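Long-range contacts in protein FkbI (Streptomyces hygroscopicus, PDB 1R2J), which binds FAD and probably acts as an acyl-ACP dehydrogenase in making the methoxymalonyl extender unit of the polyketide FK520: residues E18-G23 / G185-G190; A239-A244 / D270-E275. One frame throughout, in Å; residues are numbered along the deposited sequence.

Interaction 1: E18-G23 / G185-G190; sequences EWDTSG and GCRAAG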
ATOM      1  N   GLU A  18      -9.700 -10.929 -14.161  1.00 26.73           N
ATOM      2  CA  GLU A  18     -11.039 -10.355 -14.308  1.00 28.06           C
ATOM      3  C   GLU A  18     -11.271  -9.171 -13.371  1.00 27.46           C
ATOM      4  O   GLU A  18     -11.913  -8.186 -13.754  1.00 27.45           O
ATOM      5  CB  GLU A  18     -12.099 -11.423 -14.052  1.00 30.44           C
ATOM      6  CG  GLU A  18     -13.493 -11.056 -14.537  1.00 36.77           C
ATOM      7  CD  GLU A  18     -14.209 -10.078 -13.622  1.00 39.87           C
ATOM      8  OE1 GLU A  18     -14.284 -10.344 -12.403  1.00 42.67           O
ATOM      9  OE2 GLU A  18     -14.705  -9.045 -14.125  1.00 42.10           O
ATOM     10  N   TRP A  19     -10.771  -9.266 -12.141  1.00 25.60           N
ATOM     11  CA  TRP A  19     -10.937  -8.164 -11.202  1.00 26.69           C
ATOM     12  C   TRP A  19     -10.222  -6.940 -11.751  1.00 26.67           C
ATOM     13  O   TRP A  19     -10.722  -5.822 -11.657  1.00 25.55           O
ATOM     14  CB  TRP A  19     -10.356  -8.513  -9.830  1.00 27.80           C
ATOM     15  CG  TRP A  19     -11.127  -9.573  -9.097  1.00 29.56           C
ATOM     16  CD1 TRP A  19     -12.402  -9.992  -9.358  1.00 29.27           C
ATOM     17  CD2 TRP A  19     -10.689 -10.311  -7.949  1.00 29.44           C
ATOM     18  NE1 TRP A  19     -12.786 -10.942  -8.440  1.00 29.57           N
ATOM     19  CE2 TRP A  19     -11.754 -11.157  -7.564  1.00 29.97           C
ATOM     20  CE3 TRP A  19      -9.502 -10.337  -7.205  1.00 29.45           C
ATOM     21  CZ2 TRP A  19     -11.667 -12.023  -6.467  1.00 29.92           C
ATOM     22  CZ3 TRP A  19      -9.415 -11.196  -6.112  1.00 29.94           C
ATOM     23  CH2 TRP A  19     -10.495 -12.028  -5.755  1.00 29.31           C
ATOM     24  N   ASP A  20      -9.054  -7.174 -12.343  1.00 26.32           N
ATOM     25  CA  ASP A  20      -8.239  -6.106 -12.910  1.00 26.33           C
ATOM     26  C   ASP A  20      -8.869  -5.451 -14.139  1.00 26.47           C
ATOM     27  O   ASP A  20      -8.835  -4.225 -14.280  1.00 26.60           O
ATOM     28  CB  ASP A  20      -6.855  -6.648 -13.269  1.00 27.19           C
ATOM     29  CG  ASP A  20      -5.851  -5.547 -13.549  1.00 28.72           C
ATOM     30  OD1 ASP A  20      -5.536  -4.781 -12.617  1.00 31.06           O
ATOM     31  OD2 ASP A  20      -5.378  -5.441 -14.698  1.00 27.52           O
ATOM     32  N   THR A  21      -9.440  -6.260 -15.028  1.00 26.63           N
ATOM     33  CA  THR A  21     -10.061  -5.724 -16.232  1.00 28.21           C
ATOM     34  C   THR A  21     -11.409  -5.066 -15.955  1.00 28.92           C
ATOM     35  O   THR A  21     -11.820  -4.151 -16.673  1.00 29.04           O
ATOM     36  CB  THR A  21     -10.241  -6.814 -17.309  1.00 28.93           C
ATOM     37  OG1 THR A  21     -10.848  -7.975 -16.727  1.00 31.58           O
ATOM     38  CG2 THR A  21      -8.888  -7.193 -17.916  1.00 28.85           C
ATOM     39  N   SER A  22     -12.094  -5.525 -14.913  1.00 28.72           N
ATOM     40  CA  SER A  22     -13.384  -4.953 -14.551  1.00 29.37           C
ATOM     41  C   SER A  22     -13.157  -3.736 -13.659  1.00 29.62           C
ATOM     42  O   SER A  22     -14.038  -2.891 -13.504  1.00 29.00           O
ATOM     43  CB  SER A  22     -14.241  -5.981 -13.809  1.00 29.63           C
ATOM     44  OG  SER A  22     -13.773  -6.161 -12.486  1.00 32.80           O
ATOM     45  N   GLY A  23     -11.970  -3.665 -13.063  1.00 29.21           N
ATOM     46  CA  GLY A  23     -11.632  -2.544 -12.207  1.00 29.76           C
ATOM     47  C   GLY A  23     -12.233  -2.558 -10.816  1.00 29.41           C
ATOM     48  O   GLY A  23     -12.409  -1.498 -10.212  1.00 29.32           O
ATOM     49  N   GLY A 185      -2.818   1.485 -13.111  1.00 24.98           N
ATOM     50  CA  GLY A 185      -2.422   0.237 -12.472  1.00 24.67           C
ATOM     51  C   GLY A 185      -3.169   0.041 -11.163  1.00 23.71           C
ATOM     52  O   GLY A 185      -3.860   0.961 -10.719  1.00 22.93           O
ATOM     53  N   CYS A 186      -3.027  -1.130 -10.536  1.00 20.60           N
ATOM     54  CA  CYS A 186      -3.733  -1.418  -9.288  1.00 21.42           C
ATOM     55  C   CYS A 186      -5.198  -0.995  -9.502  1.00 20.28           C
ATOM     56  O   CYS A 186      -5.867  -0.492  -8.597  1.00 16.61           O
ATOM     57  CB  CYS A 186      -3.104  -0.629  -8.129  1.00 21.88           C
ATOM     58  SG  CYS A 186      -1.513  -1.288  -7.499  1.00 24.73           S
ATOM     59  N   ARG A 187      -5.673  -1.226 -10.723  1.00 21.37           N
ATOM     60  CA  ARG A 187      -7.010  -0.842 -11.163  1.00 21.95           C
ATOM     61  C   ARG A 187      -8.221  -1.293 -10.352  1.00 22.76           C
ATOM     62  O   ARG A 187      -9.300  -0.718 -10.490  1.00 22.75           O
ATOM     63  CB  ARG A 187      -7.181  -1.248 -12.632  1.00 23.66           C
ATOM     64  CG  ARG A 187      -6.089  -0.683 -13.529  1.00 22.71           C
ATOM     65  CD  ARG A 187      -6.415  -0.848 -15.001  1.00 24.00           C
ATOM     66  NE  ARG A 187      -6.440  -2.245 -15.420  1.00 21.94           N
ATOM     67  CZ  ARG A 187      -6.607  -2.632 -16.681  1.00 24.46           C
ATOM     68  NH1 ARG A 187      -6.769  -1.722 -17.631  1.00 22.23           N
ATOM     69  NH2 ARG A 187      -6.593  -3.920 -16.994  1.00 22.74           N
ATOM     70  N   ALA A 188      -8.054  -2.301  -9.506  1.00 23.16           N
ATOM     71  CA  ALA A 188      -9.167  -2.771  -8.691  1.00 25.00           C
ATOM     72  C   ALA A 188      -9.020  -2.341  -7.231  1.00 25.32           C
ATOM     73  O   ALA A 188      -9.768  -2.801  -6.365  1.00 25.45           O
ATOM     74  CB  ALA A 188      -9.273  -4.290  -8.780  1.00 24.62           C
ATOM     75  N   ALA A 189      -8.071  -1.448  -6.963  1.00 24.77           N
ATOM     76  CA  ALA A 189      -7.818  -0.988  -5.602  1.00 24.04           C
ATOM     77  C   ALA A 189      -8.809   0.043  -5.064  1.00 24.76           C
ATOM     78  O   ALA A 189      -8.690   0.478  -3.916  1.00 23.84           O
ATOM     79  CB  ALA A 189      -6.405  -0.445  -5.499  1.00 24.14           C
ATOM     80  N   GLY A 190      -9.769   0.444  -5.890  1.00 25.02           N
ATOM     81  CA  GLY A 190     -10.765   1.407  -5.452  1.00 25.83           C
ATOM     82  C   GLY A 190     -10.264   2.807  -5.143  1.00 25.90           C
ATOM     83  O   GLY A 190     -10.667   3.398  -4.143  1.00 26.70           O
TER
HETATM   84  O   HOH W   1      -3.625  -3.032 -12.430  1.00 19.32           O
HETATM   85  O   HOH W   2     -11.279  -0.368  -8.091  1.00 39.93           O
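Asp20, near the C-terminal end of helix 16-22, meets Arg187 of the loop between strands 175-179 and 192-196, joining the N-terminal helical domain of the acyl-CoA dehydrogenase fold to its middle beta domain. The salt bridge is carried by one carboxylate oxygen: Arg187 NH2 donates to Asp20 OD2 at 3.0 Å, while NE of the same arginine adds a weak bond to OD2. The two side chains cross at about a right angle, and NH2 reaches OD2 from above the carboxylate plane, 54° out of it, so this is no flat two-to-two pairing. In Asp20 CG is anti to the backbone N (chi1 -166°), and the carboxylate beyond it reaches the loop. The other oxygen is used as well: water 1 donates to OD1 and accepts from Arg187 N, tying the same two residues a second time.

Beside this polar pair, Ala188 CB lies 3.6 Å from Trp19 O. A small side chain suits this place, where the type I turn Cys186-Ala189 brings the loop against the helix end. Gly23, the first residue beyond the helix, leaves it with positive phi, a conformation easy for glycine, and its CA is 4.3 Å from that of Ala188.

In the second shell, Arg338 of helix 332-345 forms a further salt bridge with Asp20 OD2, so the carboxylate answers two arginines and would be expected to stay ionised. Ala188 N is hydrogen-bonded to Ser70 OG and Ala188 O to Tyr148 OH. Water 2 donates to Gly23 O at 2.7 Å and accepts from Gly190 N.

Interaction 2: A239-A244 / D270-E275; sequences ACRTAA and DLWTAE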
ATOM      1  N   ALA A 239       6.006 -13.154  -8.406  1.00 17.26           N
ATOM      2  CA  ALA A 239       5.112 -13.510  -9.510  1.00 17.63           C
ATOM      3  C   ALA A 239       5.829 -13.450 -10.856  1.00 16.45           C
ATOM      4  O   ALA A 239       5.627 -14.312 -11.721  1.00 16.31           O
ATOM      5  CB  ALA A 239       3.899 -12.588  -9.531  1.00 17.34           C
ATOM      6  N   CYS A 240       6.666 -12.431 -11.033  1.00 15.78           N
ATOM      7  CA  CYS A 240       7.397 -12.281 -12.285  1.00 15.47           C
ATOM      8  C   CYS A 240       8.450 -13.372 -12.455  1.00 17.06           C
ATOM      9  O   CYS A 240       8.590 -13.938 -13.539  1.00 17.37           O
ATOM     10  CB  CYS A 240       8.060 -10.905 -12.364  1.00 16.64           C
ATOM     11  SG  CYS A 240       6.867  -9.564 -12.538  1.00 20.54           S
ATOM     12  N   ARG A 241       9.181 -13.673 -11.386  1.00 14.95           N
ATOM     13  CA  ARG A 241      10.207 -14.710 -11.458  1.00 15.84           C
ATOM     14  C   ARG A 241       9.578 -16.077 -11.742  1.00 16.52           C
ATOM     15  O   ARG A 241      10.060 -16.825 -12.596  1.00 15.91           O
ATOM     16  CB  ARG A 241      11.014 -14.764 -10.154  1.00 14.56           C
ATOM     17  CG  ARG A 241      12.169 -15.780 -10.162  1.00 17.41           C
ATOM     18  CD  ARG A 241      11.773 -17.108  -9.521  1.00 16.49           C
ATOM     19  NE  ARG A 241      11.457 -16.922  -8.109  1.00 18.09           N
ATOM     20  CZ  ARG A 241      11.020 -17.877  -7.293  1.00 20.68           C
ATOM     21  NH1 ARG A 241      10.838 -19.117  -7.737  1.00 17.41           N
ATOM     22  NH2 ARG A 241      10.765 -17.586  -6.022  1.00 19.36           N
ATOM     23  N   THR A 242       8.488 -16.392 -11.049  1.00 16.24           N
ATOM     24  CA  THR A 242       7.837 -17.685 -11.243  1.00 18.29           C
ATOM     25  C   THR A 242       7.184 -17.837 -12.614  1.00 17.33           C
ATOM     26  O   THR A 242       7.185 -18.925 -13.182  1.00 17.14           O
ATOM     27  CB  THR A 242       6.792 -17.959 -10.147  1.00 19.79           C
ATOM     28  OG1 THR A 242       5.825 -16.905 -10.129  1.00 25.38           O
ATOM     29  CG2 THR A 242       7.470 -18.046  -8.788  1.00 21.71           C
ATOM     30  N   ALA A 243       6.629 -16.754 -13.147  1.00 17.13           N
ATOM     31  CA  ALA A 243       5.993 -16.802 -14.461  1.00 17.61           C
ATOM     32  C   ALA A 243       7.062 -16.928 -15.553  1.00 17.58           C
ATOM     33  O   ALA A 243       6.882 -17.667 -16.517  1.00 18.12           O
ATOM     34  CB  ALA A 243       5.150 -15.539 -14.695  1.00 17.63           C
ATOM     35  N   ALA A 244       8.168 -16.206 -15.397  1.00 15.24           N
ATOM     36  CA  ALA A 244       9.247 -16.252 -16.371  1.00 15.22           C
ATOM     37  C   ALA A 244       9.894 -17.636 -16.384  1.00 14.67           C
ATOM     38  O   ALA A 244      10.127 -18.202 -17.446  1.00 13.98           O
ATOM     39  CB  ALA A 244      10.295 -15.180 -16.054  1.00 14.12           C
ATOM     40  N   ASP A 270      18.668 -12.465 -13.449  1.00 15.58           N
ATOM     41  CA  ASP A 270      18.429 -11.103 -12.989  1.00 16.12           C
ATOM     42  C   ASP A 270      17.107 -11.018 -12.231  1.00 14.87           C
ATOM     43  O   ASP A 270      16.987 -10.262 -11.270  1.00 14.63           O
ATOM     44  CB  ASP A 270      18.452 -10.123 -14.170  1.00 16.05           C
ATOM     45  CG  ASP A 270      19.808 -10.093 -14.876  1.00 17.86           C
ATOM     46  OD1 ASP A 270      20.831 -10.381 -14.225  1.00 18.49           O
ATOM     47  OD2 ASP A 270      19.861  -9.772 -16.076  1.00 18.65           O
ATOM     48  N   LEU A 271      16.118 -11.803 -12.646  1.00 14.32           N
ATOM     49  CA  LEU A 271      14.825 -11.796 -11.953  1.00 15.25           C
ATOM     50  C   LEU A 271      14.961 -12.416 -10.569  1.00 14.89           C
ATOM     51  O   LEU A 271      14.415 -11.906  -9.587  1.00 15.25           O
ATOM     52  CB  LEU A 271      13.775 -12.562 -12.762  1.00 16.62           C
ATOM     53  CG  LEU A 271      13.006 -11.756 -13.819  1.00 19.20           C
ATOM     54  CD1 LEU A 271      12.184 -12.694 -14.686  1.00 17.34           C
ATOM     55  CD2 LEU A 271      12.098 -10.739 -13.121  1.00 21.78           C
ATOM     56  N   TRP A 272      15.695 -13.519 -10.499  1.00 15.99           N
ATOM     57  CA  TRP A 272      15.920 -14.209  -9.240  1.00 16.40           C
ATOM     58  C   TRP A 272      16.706 -13.313  -8.298  1.00 16.42           C
ATOM     59  O   TRP A 272      16.378 -13.199  -7.121  1.00 18.37           O
ATOM     60  CB  TRP A 272      16.697 -15.502  -9.482  1.00 17.55           C
ATOM     61  CG  TRP A 272      17.205 -16.130  -8.230  1.00 19.75           C
ATOM     62  CD1 TRP A 272      18.509 -16.230  -7.832  1.00 21.35           C
ATOM     63  CD2 TRP A 272      16.424 -16.729  -7.194  1.00 20.27           C
ATOM     64  NE1 TRP A 272      18.588 -16.853  -6.612  1.00 20.14           N
ATOM     65  CE2 TRP A 272      17.323 -17.172  -6.197  1.00 21.67           C
ATOM     66  CE3 TRP A 272      15.051 -16.937  -7.008  1.00 22.57           C
ATOM     67  CZ2 TRP A 272      16.893 -17.810  -5.029  1.00 22.61           C
ATOM     68  CZ3 TRP A 272      14.623 -17.572  -5.843  1.00 23.30           C
ATOM     69  CH2 TRP A 272      15.543 -18.000  -4.871  1.00 24.17           C
ATOM     70  N   THR A 273      17.747 -12.684  -8.833  1.00 15.41           N
ATOM     71  CA  THR A 273      18.614 -11.791  -8.070  1.00 14.07           C
ATOM     72  C   THR A 273      17.856 -10.577  -7.542  1.00 14.13           C
ATOM     73  O   THR A 273      18.065 -10.158  -6.405  1.00 15.71           O
ATOM     74  CB  THR A 273      19.804 -11.336  -8.945  1.00 14.26           C
ATOM     75  OG1 THR A 273      20.614 -12.476  -9.255  1.00 16.92           O
ATOM     76  CG2 THR A 273      20.654 -10.304  -8.228  1.00 14.24           C
ATOM     77  N   ALA A 274      16.980 -10.018  -8.371  1.00 13.98           N
ATOM     78  CA  ALA A 274      16.188  -8.862  -7.976  1.00 15.88           C
ATOM     79  C   ALA A 274      15.273  -9.258  -6.821  1.00 16.30           C
ATOM     80  O   ALA A 274      15.177  -8.548  -5.822  1.00 15.09           O
ATOM     81  CB  ALA A 274      15.348  -8.369  -9.155  1.00 13.04           C
ATOM     82  N   GLU A 275      14.601 -10.397  -6.975  1.00 15.36           N
ATOM     83  CA  GLU A 275      13.700 -10.895  -5.947  1.00 15.94           C
ATOM     84  C   GLU A 275      14.430 -11.088  -4.615  1.00 16.38           C
ATOM     85  O   GLU A 275      13.900 -10.748  -3.560  1.00 14.74           O
ATOM     86  CB  GLU A 275      13.092 -12.229  -6.380  1.00 17.40           C
ATOM     87  CG  GLU A 275      12.118 -12.821  -5.357  1.00 17.34           C
ATOM     88  CD  GLU A 275      11.640 -14.198  -5.761  1.00 20.32           C
ATOM     89  OE1 GLU A 275      11.676 -14.505  -6.967  1.00 22.49           O
ATOM     90  OE2 GLU A 275      11.220 -14.973  -4.878  1.00 20.99           O
TER
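Ala244 and Leu271 meet at the tight side of this helix pair, where Leu271 CD1 presses to 3.4 Å from Ala244 CB, closer than usual for two carbons. On the other branch, Leu271 CD2 lies 4.1 Å from Cys240 CB. Cys240 and Ala244, both small and one helical turn apart, leave room for the branched leucine, and helix 297-322 packs against this patch, Thr317 on Leu271 and Ala315 and Ala318 on Cys240.

Next to it lies a polar pair, the buried Glu275 with the partly exposed Arg241. Arg241 sets its CG anti to the backbone N, its chain bends at chi2 and chi3, and the guanidinium meets Glu275 side-on. Arg241 NE donates to Glu275 OE1 at 2.7 Å and Arg241 NH2 to Glu275 OE2 at 2.9 Å, both nearly straight, each carboxylate oxygen accepting through its syn lone pair. With the two planes only 10° apart, this twin bond fixes the rotation of both groups, and the extended glutamate is long enough to span the gap. The exposed Trp272 forms the solvent side and runs beside the arginine, Trp272 CZ3 lying 3.7 Å above the Arg241 guanidinium plane, offset toward its rim; the indole is turned 81° to that plane, so its edge does the touching. Thr242 CG2 is on the opposite face, also toward the rim.

The helix axes approach to 9.2 Å and run antiparallel at 156°, as expected of neighbouring helices in the C-terminal helical bundle of the acyl-CoA dehydrogenase fold.

How the interactions relate
Interactions 1 and 2 serve different levels of the fold: the first joins two domains, whereas the second pairs two helices inside the C-terminal domain. They do not touch; their centres lie 23 Å apart and their nearest atoms about 13 Å. Helix 332-345 reaches both, placing Arg338 beside Asp20 of interaction 1 and Ala336 against Cys240 of interaction 2. Only interaction 1 lies near the cofactor, with the Arg187 side chain about 8 Å from the bound FAD and that of Ala188 about 10 Å from the side chain of the FAD-binding Thr144. Interaction 2 is structural packing away from the annotated sites.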